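Local coordinates for protein monothiol glutaredoxin-S14, chloroplastic (Arabidopsis thaliana, PDB 3IPZ) that binds a bridging [2Fe-2S] cluster as a homodimer and may hand such clusters to proteins that need them and regulate CAX cation transporters, at residues 11-25 with 68-81. Sequence-based numbering, arbitrary orientation.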
loop_
_atom_site.group_PDB
_atom_site.type_symbol
_atom_site.label_atom_id
_atom_site.label_comp_id
_atom_site.label_asym_id
_atom_site.label_seq_id
_atom_site.Cartn_x
_atom_site.Cartn_y
_atom_site.Cartn_z
ATOM N N LEU A 11 -5.619 8.982 7.850
ATOM C CA LEU A 11 -4.957 7.806 7.313
ATOM C C LEU A 11 -5.951 6.652 7.267
ATOM O O LEU A 11 -6.036 5.926 6.274
ATOM C CB LEU A 11 -3.738 7.427 8.163
ATOM C CG LEU A 11 -2.620 8.472 8.184
ATOM C CD1 LEU A 11 -1.387 7.930 8.922
ATOM C CD2 LEU A 11 -2.263 8.851 6.752
ATOM N N GLU A 12 -6.718 6.498 8.339
ATOM C CA GLU A 12 -7.706 5.438 8.402
ATOM C C GLU A 12 -8.699 5.610 7.261
ATOM O O GLU A 12 -9.127 4.633 6.634
ATOM C CB GLU A 12 -8.424 5.477 9.742
ATOM C CG GLU A 12 -9.536 4.465 9.880
ATOM C CD GLU A 12 -10.228 4.553 11.226
ATOM O OE1 GLU A 12 -10.597 5.674 11.632
ATOM O OE2 GLU A 12 -10.405 3.502 11.876
ATOM N N LYS A 13 -9.047 6.861 6.977
ATOM C CA LYS A 13 -9.985 7.165 5.904
ATOM C C LYS A 13 -9.329 6.877 4.559
ATOM O O LYS A 13 -9.933 6.282 3.662
ATOM C CB LYS A 13 -10.416 8.635 5.977
ATOM C CG LYS A 13 -11.376 9.049 4.862
ATOM C CD LYS A 13 -11.817 10.506 4.965
ATOM C CE LYS A 13 -12.680 10.895 3.761
ATOM N NZ LYS A 13 -13.252 12.267 3.854
ATOM N N LEU A 14 -8.078 7.300 4.431
ATOM C CA LEU A 14 -7.319 7.098 3.207
ATOM C C LEU A 14 -7.169 5.611 2.839
ATOM O O LEU A 14 -7.421 5.225 1.691
ATOM C CB LEU A 14 -5.925 7.712 3.347
ATOM C CG LEU A 14 -5.327 8.385 2.118
ATOM C CD1 LEU A 14 -3.834 8.439 2.297
ATOM C CD2 LEU A 14 -5.667 7.637 0.852
ATOM N N VAL A 15 -6.752 4.780 3.796
ATOM C CA VAL A 15 -6.564 3.359 3.490
ATOM C C VAL A 15 -7.865 2.593 3.258
ATOM O O VAL A 15 -7.848 1.490 2.712
ATOM C CB VAL A 15 -5.713 2.628 4.573
ATOM C CG1 VAL A 15 -4.355 3.308 4.692
ATOM C CG2 VAL A 15 -6.438 2.600 5.906
ATOM N N ASN A 16 -8.991 3.186 3.636
ATOM C CA ASN A 16 -10.283 2.543 3.429
ATOM C C ASN A 16 -11.059 3.160 2.271
ATOM O O ASN A 16 -12.183 2.745 1.993
ATOM C CB ASN A 16 -11.134 2.614 4.706
ATOM C CG ASN A 16 -10.656 1.655 5.781
ATOM O OD1 ASN A 16 -10.899 0.454 5.706
ATOM N ND2 ASN A 16 -9.954 2.182 6.777
ATOM N N SER A 17 -10.466 4.137 1.591
ATOM C CA SER A 17 -11.145 4.799 0.474
ATOM C C SER A 17 -11.265 3.914 -0.764
ATOM O O SER A 17 -12.123 4.135 -1.622
ATOM C CB SER A 17 -10.442 6.116 0.119
ATOM O OG SER A 17 -9.088 5.925 -0.256
ATOM N N GLU A 18 -10.401 2.910 -0.857
ATOM C CA GLU A 18 -10.443 1.974 -1.970
ATOM C C GLU A 18 -10.116 0.593 -1.408
ATOM O O GLU A 18 -9.565 0.483 -0.305
ATOM C CB GLU A 18 -9.425 2.347 -3.049
ATOM C CG GLU A 18 -9.640 3.707 -3.707
ATOM C CD GLU A 18 -11.017 3.871 -4.338
ATOM O OE1 GLU A 18 -11.614 2.862 -4.777
ATOM O OE2 GLU A 18 -11.495 5.024 -4.408
ATOM N N LYS A 19 -10.470 -0.452 -2.160
ATOM C CA LYS A 19 -10.222 -1.829 -1.748
ATOM C C LYS A 19 -8.730 -2.087 -1.631
ATOM O O LYS A 19 -8.281 -2.742 -0.689
ATOM C CB LYS A 19 -10.819 -2.818 -2.755
ATOM C CG LYS A 19 -12.331 -2.754 -2.903
ATOM C CD LYS A 19 -13.033 -3.177 -1.634
ATOM C CE LYS A 19 -14.538 -3.118 -1.802
ATOM N NZ LYS A 19 -15.207 -3.634 -0.583
ATOM N N VAL A 20 -7.969 -1.578 -2.596
ATOM C CA VAL A 20 -6.523 -1.755 -2.614
ATOM C C VAL A 20 -5.825 -0.403 -2.787
ATOM O O VAL A 20 -6.006 0.273 -3.799
ATOM C CB VAL A 20 -6.092 -2.697 -3.761
ATOM C CG1 VAL A 20 -4.574 -2.921 -3.718
ATOM C CG2 VAL A 20 -6.838 -4.034 -3.650
ATOM N N VAL A 21 -5.028 -0.022 -1.792
ATOM C CA VAL A 21 -4.294 1.244 -1.807
ATOM C C VAL A 21 -2.792 0.989 -1.642
ATOM O O VAL A 21 -2.348 0.366 -0.672
ATOM C CB VAL A 21 -4.777 2.176 -0.663
ATOM C CG1 VAL A 21 -3.929 3.442 -0.609
ATOM C CG2 VAL A 21 -6.243 2.525 -0.867
ATOM N N LEU A 22 -2.012 1.484 -2.593
ATOM C CA LEU A 22 -0.569 1.306 -2.576
ATOM C C LEU A 22 0.182 2.607 -2.303
ATOM O O LEU A 22 0.027 3.579 -3.027
ATOM C CB LEU A 22 -0.121 0.772 -3.928
ATOM C CG LEU A 22 1.196 0.042 -4.133
ATOM C CD1 LEU A 22 1.807 0.576 -5.408
ATOM C CD2 LEU A 22 2.120 0.207 -2.956
ATOM N N PHE A 23 0.998 2.629 -1.260
ATOM C CA PHE A 23 1.798 3.814 -0.980
ATOM C C PHE A 23 3.169 3.500 -1.560
ATOM O O PHE A 23 3.830 2.580 -1.120
ATOM C CB PHE A 23 1.853 4.074 0.523
ATOM C CG PHE A 23 0.529 4.482 1.091
ATOM C CD1 PHE A 23 -0.253 3.573 1.803
ATOM C CD2 PHE A 23 0.033 5.766 0.863
ATOM C CE1 PHE A 23 -1.510 3.929 2.280
ATOM C CE2 PHE A 23 -1.228 6.141 1.336
ATOM C CZ PHE A 23 -2.004 5.220 2.046
ATOM N N MET A 24 3.577 4.267 -2.566
ATOM C CA MET A 24 4.836 4.016 -3.255
ATOM C C MET A 24 5.721 5.232 -3.482
ATOM O O MET A 24 5.375 6.364 -3.135
ATOM C CB MET A 24 4.535 3.400 -4.622
ATOM C CG MET A 24 3.743 4.330 -5.522
ATOM S SD MET A 24 3.210 3.598 -7.096
ATOM C CE MET A 24 4.819 3.289 -7.877
ATOM N N LYS A 25 6.884 4.969 -4.067
ATOM C CA LYS A 25 7.832 6.013 -4.412
ATOM C C LYS A 25 7.576 6.226 -5.895
ATOM O O LYS A 25 7.926 5.385 -6.732
ATOM C CB LYS A 25 9.262 5.539 -4.155
ATOM C CG LYS A 25 9.550 5.361 -2.673
ATOM C CD LYS A 25 10.988 5.020 -2.405
ATOM C CE LYS A 25 11.244 4.975 -0.913
ATOM N NZ LYS A 25 12.649 4.560 -0.609
ATOM N N TYR A 68 2.023 4.494 11.440
ATOM C CA TYR A 68 0.708 3.861 11.344
ATOM C C TYR A 68 0.815 2.380 10.949
ATOM O O TYR A 68 0.163 1.527 11.542
ATOM C CB TYR A 68 -0.144 4.597 10.303
ATOM C CG TYR A 68 -1.586 4.148 10.224
ATOM C CD1 TYR A 68 -2.515 4.550 11.176
ATOM C CD2 TYR A 68 -2.023 3.330 9.183
ATOM C CE1 TYR A 68 -3.853 4.151 11.090
ATOM C CE2 TYR A 68 -3.351 2.927 9.090
ATOM C CZ TYR A 68 -4.262 3.342 10.044
ATOM O OH TYR A 68 -5.584 2.954 9.951
ATOM N N SER A 69 1.634 2.091 9.941
ATOM C CA SER A 69 1.826 0.729 9.442
ATOM C C SER A 69 2.876 -0.041 10.238
ATOM O O SER A 69 2.937 -1.270 10.170
ATOM C CB SER A 69 2.284 0.759 7.979
ATOM O OG SER A 69 1.431 1.565 7.193
ATOM N N ASN A 70 3.699 0.698 10.979
ATOM C CA ASN A 70 4.796 0.143 11.760
ATOM C C ASN A 70 5.771 -0.601 10.846
ATOM O O ASN A 70 6.254 -1.683 11.170
ATOM C CB ASN A 70 4.291 -0.798 12.853
ATOM C CG ASN A 70 5.399 -1.193 13.820
ATOM O OD1 ASN A 70 6.035 -0.333 14.430
ATOM N ND2 ASN A 70 5.640 -2.490 13.956
ATOM N N TRP A 71 6.051 0.010 9.703
ATOM C CA TRP A 71 6.944 -0.529 8.692
ATOM C C TRP A 71 7.700 0.701 8.181
ATOM O O TRP A 71 7.095 1.628 7.657
ATOM C CB TRP A 71 6.115 -1.194 7.578
ATOM C CG TRP A 71 6.945 -1.758 6.484
ATOM C CD1 TRP A 71 7.089 -1.259 5.222
ATOM C CD2 TRP A 71 7.843 -2.868 6.584
ATOM N NE1 TRP A 71 8.032 -1.986 4.532
ATOM C CE2 TRP A 71 8.512 -2.978 5.347
ATOM C CE3 TRP A 71 8.152 -3.778 7.607
ATOM C CZ2 TRP A 71 9.477 -3.965 5.098
ATOM C CZ3 TRP A 71 9.109 -4.759 7.362
ATOM C CH2 TRP A 71 9.760 -4.841 6.115
ATOM N N PRO A 72 9.036 0.715 8.332
ATOM C CA PRO A 72 9.934 1.808 7.929
ATOM C C PRO A 72 10.074 2.237 6.476
ATOM O O PRO A 72 10.647 3.290 6.220
ATOM C CB PRO A 72 11.275 1.380 8.521
ATOM C CG PRO A 72 11.230 -0.096 8.359
ATOM C CD PRO A 72 9.821 -0.435 8.823
ATOM N N THR A 73 9.594 1.451 5.521
ATOM C CA THR A 73 9.711 1.874 4.130
ATOM C C THR A 73 8.476 1.721 3.283
ATOM O O THR A 73 7.381 1.452 3.768
ATOM C CB THR A 73 10.792 1.127 3.342
ATOM O OG1 THR A 73 11.466 0.196 4.190
ATOM C CG2 THR A 73 11.756 2.133 2.709
ATOM N N PHE A 74 8.708 1.881 1.986
ATOM C CA PHE A 74 7.688 1.781 0.974
ATOM C C PHE A 74 8.316 1.035 -0.180
ATOM O O PHE A 74 9.525 1.119 -0.403
ATOM C CB PHE A 74 7.236 3.182 0.548
ATOM C CG PHE A 74 6.675 3.984 1.674
ATOM C CD1 PHE A 74 7.504 4.756 2.473
ATOM C CD2 PHE A 74 5.323 3.902 1.989
ATOM C CE1 PHE A 74 6.993 5.430 3.577
ATOM C CE2 PHE A 74 4.803 4.573 3.089
ATOM C CZ PHE A 74 5.639 5.338 3.885
ATOM N N PRO A 75 7.496 0.352 -0.979
ATOM C CA PRO A 75 6.038 0.251 -0.872
ATOM C C PRO A 75 5.387 -0.350 0.365
ATOM O O PRO A 75 5.921 -1.232 1.031
ATOM C CB PRO A 75 5.668 -0.537 -2.121
ATOM C CG PRO A 75 6.821 -1.491 -2.234
ATOM C CD PRO A 75 8.006 -0.565 -2.016
ATOM N N GLN A 76 4.192 0.151 0.632
ATOM C CA GLN A 76 3.346 -0.300 1.716
ATOM C C GLN A 76 2.001 -0.563 1.038
ATOM O O GLN A 76 1.420 0.335 0.440
ATOM C CB GLN A 76 3.203 0.789 2.790
ATOM C CG GLN A 76 4.310 0.777 3.825
ATOM C CD GLN A 76 4.124 1.819 4.915
ATOM O OE1 GLN A 76 3.003 2.196 5.252
ATOM N NE2 GLN A 76 5.233 2.274 5.485
ATOM N N LEU A 77 1.517 -1.796 1.131
ATOM C CA LEU A 77 0.260 -2.173 0.504
ATOM C C LEU A 77 -0.865 -2.378 1.495
ATOM O O LEU A 77 -0.710 -3.063 2.502
ATOM C CB LEU A 77 0.442 -3.460 -0.309
ATOM C CG LEU A 77 -0.757 -4.032 -1.083
ATOM C CD1 LEU A 77 -1.195 -3.057 -2.181
ATOM C CD2 LEU A 77 -0.364 -5.374 -1.701
ATOM N N TYR A 78 -2.004 -1.762 1.209
ATOM C CA TYR A 78 -3.183 -1.909 2.046
ATOM C C TYR A 78 -4.288 -2.604 1.235
ATOM O O TYR A 78 -4.471 -2.329 0.038
ATOM C CB TYR A 78 -3.679 -0.541 2.535
ATOM C CG TYR A 78 -2.968 -0.035 3.772
ATOM C CD1 TYR A 78 -1.705 0.569 3.690
ATOM C CD2 TYR A 78 -3.556 -0.179 5.035
ATOM C CE1 TYR A 78 -1.044 1.022 4.850
ATOM C CE2 TYR A 78 -2.914 0.262 6.186
ATOM C CZ TYR A 78 -1.659 0.860 6.091
ATOM O OH TYR A 78 -1.029 1.262 7.250
ATOM N N ILE A 79 -5.012 -3.509 1.889
ATOM C CA ILE A 79 -6.102 -4.236 1.250
ATOM C C ILE A 79 -7.232 -4.323 2.255
ATOM O O ILE A 79 -7.023 -4.779 3.382
ATOM C CB ILE A 79 -5.682 -5.669 0.852
ATOM C CG1 ILE A 79 -4.506 -5.623 -0.116
ATOM C CG2 ILE A 79 -6.842 -6.387 0.191
ATOM C CD1 ILE A 79 -3.747 -6.941 -0.274
ATOM N N GLY A 80 -8.425 -3.883 1.846
ATOM C CA GLY A 80 -9.569 -3.913 2.740
ATOM C C GLY A 80 -9.358 -2.998 3.934
ATOM O O GLY A 80 -9.959 -3.195 4.993
ATOM N N GLY A 81 -8.496 -1.998 3.770
ATOM C CA GLY A 81 -8.237 -1.057 4.846
ATOM C C GLY A 81 -7.290 -1.551 5.923
ATOM O O GLY A 81 -7.140 -0.898 6.960
HETATM O O HOH W 1 -7.377 -1.027 1.637
HETATM O O HOH W 2 -9.020 0.491 9.338
#
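The backbone oxygen of K19 receives G80 N at 2.8 Å in a nearly straight bond (165°) lying in the carbonyl plane, while the CA-H of I79 adds a weaker contact. A water 2.8 Å from V15 O also touches K19 O and accepts from G81 N at 2.6 Å, linking the region after helix 5-15 to the G80-G81 turn. Both glycines have positive phi, where a side chain is usually strained, and at G81 one would collide with N16 OD1, which sits 3.2 Å from G81 CA.

From this turn strands 20-24 and 76-79 run antiparallel, V21 pairing with Y78 and F23 with Q76 through two backbone bonds each. Branched apolar residues suit the face of V20, L22, L77 and I79, where V20 CG1 meets L77 CD1 at 3.7 Å. On the other face, beneath helices 5-15 and 59-69, Y78 offers a flat ring with a polar end, and Q76 an amide that both accepts and donates. There V15 CG1, held anti to the carbonyl carbon (chi1 -58°), presses over the centre of the Y78 ring, 3.5 Å from its centroid. F23 CE1 comes within 3.6 Å of Y78 CD1, the ring planes almost perpendicular (89°). The helices meet where L11 CB lies over the Y68 ring face.

Y78 OH donates to S69 OG, which in turn donates to Q76 OE1 at 2.6 Å from above the amide carbonyl plane; Q76 NE2 then reaches T73 O. A leucine in place of Y78 would probably strip V15 of its flat platform and leave S69 OG without its donor.

Ending at T73 O, this hydrogen-bond chain probably helps hold the loop carrying F74, which like K25 probably binds glutathione, and cis-P75, a thioredoxin-fold hallmark that packs against F35, inferred to belong to the [2Fe-2S] site.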